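Local structure of citryl-spermidine/3,4-dihydroxybenzoyl-citryl-spermidine:spermidine ligase (Bacillus anthracis, 3TO3) at residues B[12-17]-B[132-137]. The protein catalyses the ATP-dependent condensation of spermidine with citryl-spermidine intermediates, a step in building the siderophore petrobactin. Numbering follows the deposited sequence.
Sequences LKAIES and DTIAQY
Lys13 meets the outer end of Tyr137 where the C-terminal turn of the N-terminal helix 6-15 packs against the later helix 115-138, a helix-helix contact away from the ATP site. Lys13 CB lies 3.6 Å from Tyr137 OH, the two side chains crossing obliquely, while the extended lysine chain carries its ammonium away from the partner helix.

Ala14 is the centre of the packing. Its CA sits over one face of the Tyr137 ring, 3.9 Å from the centroid and 17° off the normal, a CH-pi contact. Its CB reaches Tyr137 CB at 3.6 Å. The same methyl lies 4.0 Å from Ile134 CA. Ala14 CA and Ile134 CA are 5.5 Å apart, the nearest approach of the two backbones. Tyr137 has CG anti to its backbone N (chi1 180°), which starts the ring toward helix 6-15.

Ile15 points its CB away from helix 115-138, yet CD1 comes back to 4.2 Å from Thr133 CG2, the two side chains crossing at about a right angle. The hydroxyl of Thr133 turns instead to Ile129 O, one turn earlier in its own helix. On the other subunit, Gln264 NE2 bonds to the carbonyls of Ile15 and Ser17, so the turn from helix 6-15 into helix 18-37 also takes part in the dimer contact.

Ser17 is the N-cap of helix 18-37, its OG accepting from Asp19 N. The same OG donates to Ala14 O at 2.8 Å, joining Ser17 N on one face of that carbonyl, and it approaches the tyrosine ring obliquely, 3.6 Å from Tyr137 CD1.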
# COMPACT_ATOMS: atom_id res chain seq x y z
N LEU B 12 12.69 -8.43 16.41
CA LEU B 12 12.68 -7.65 17.64
C LEU B 12 14.09 -7.42 18.19
O LEU B 12 14.43 -6.29 18.53
CB LEU B 12 11.81 -8.31 18.70
CG LEU B 12 10.34 -8.05 18.50
CD1 LEU B 12 9.56 -8.66 19.66
CD2 LEU B 12 10.12 -6.56 18.43
N LYS B 13 14.90 -8.47 18.24
CA LYS B 13 16.29 -8.32 18.67
C LYS B 13 17.04 -7.33 17.77
O LYS B 13 17.84 -6.51 18.25
CB LYS B 13 17.00 -9.67 18.74
CG LYS B 13 16.57 -10.53 19.91
CD LYS B 13 17.51 -11.73 20.11
CE LYS B 13 17.00 -12.67 21.21
NZ LYS B 13 17.59 -14.05 21.12
N ALA B 14 16.80 -7.39 16.48
CA ALA B 14 17.50 -6.47 15.59
C ALA B 14 17.11 -5.03 15.88
O ALA B 14 17.97 -4.14 15.94
CB ALA B 14 17.22 -6.80 14.12
N ILE B 15 15.81 -4.78 16.05
CA ILE B 15 15.33 -3.43 16.30
C ILE B 15 15.86 -2.93 17.63
O ILE B 15 16.14 -1.74 17.77
CB ILE B 15 13.79 -3.29 16.37
CG1 ILE B 15 13.17 -3.65 15.05
CG2 ILE B 15 13.43 -1.85 16.62
CD1 ILE B 15 13.84 -2.93 13.93
N GLU B 16 16.00 -3.85 18.59
CA GLU B 16 16.39 -3.47 19.95
C GLU B 16 17.89 -3.34 20.08
O GLU B 16 18.39 -3.08 21.16
CB GLU B 16 15.92 -4.51 20.97
CG GLU B 16 14.47 -4.46 21.40
CD GLU B 16 13.99 -5.81 21.97
OE1 GLU B 16 14.70 -6.82 21.80
OE2 GLU B 16 12.89 -5.87 22.57
N SER B 17 18.62 -3.60 19.00
CA SER B 17 20.07 -3.73 19.10
C SER B 17 20.79 -2.44 18.74
O SER B 17 20.17 -1.42 18.45
CB SER B 17 20.56 -4.80 18.15
OG SER B 17 20.67 -4.27 16.84
N ASP B 132 17.17 -2.15 6.80
CA ASP B 132 18.60 -2.30 6.83
C ASP B 132 19.10 -2.76 8.21
O ASP B 132 20.09 -3.50 8.30
CB ASP B 132 19.37 -1.10 6.32
CG ASP B 132 20.87 -1.43 6.11
OD1 ASP B 132 21.19 -2.51 5.55
OD2 ASP B 132 21.72 -0.61 6.50
N THR B 133 18.41 -2.33 9.26
CA THR B 133 18.70 -2.80 10.61
C THR B 133 18.69 -4.32 10.70
O THR B 133 19.58 -4.91 11.28
CB THR B 133 17.69 -2.25 11.64
OG1 THR B 133 17.86 -0.83 11.77
CG2 THR B 133 17.89 -2.93 13.00
N ILE B 134 17.69 -4.97 10.12
CA ILE B 134 17.64 -6.44 10.14
C ILE B 134 18.83 -7.03 9.36
O ILE B 134 19.47 -8.00 9.79
CB ILE B 134 16.32 -6.96 9.54
CG1 ILE B 134 15.15 -6.36 10.31
CG2 ILE B 134 16.25 -8.50 9.62
CD1 ILE B 134 13.89 -6.23 9.51
N ALA B 135 19.13 -6.44 8.21
CA ALA B 135 20.27 -6.96 7.45
C ALA B 135 21.63 -6.78 8.20
O ALA B 135 22.42 -7.72 8.28
CB ALA B 135 20.32 -6.37 6.06
N GLN B 136 21.90 -5.58 8.71
CA GLN B 136 23.14 -5.32 9.45
C GLN B 136 23.20 -6.23 10.69
O GLN B 136 24.26 -6.67 11.09
CB GLN B 136 23.26 -3.86 9.88
CG GLN B 136 23.28 -2.88 8.73
CD GLN B 136 24.40 -3.16 7.77
OE1 GLN B 136 25.52 -3.46 8.19
NE2 GLN B 136 24.11 -3.12 6.47
N TYR B 137 22.05 -6.52 11.28
CA TYR B 137 22.04 -7.35 12.46
C TYR B 137 22.32 -8.84 12.14
O TYR B 137 22.95 -9.53 12.92
CB TYR B 137 20.73 -7.19 13.20
CG TYR B 137 20.64 -8.04 14.43
CD1 TYR B 137 21.25 -7.61 15.60
CD2 TYR B 137 19.94 -9.24 14.45
CE1 TYR B 137 21.19 -8.37 16.76
CE2 TYR B 137 19.87 -10.02 15.62
CZ TYR B 137 20.51 -9.56 16.78
OH TYR B 137 20.49 -10.27 17.96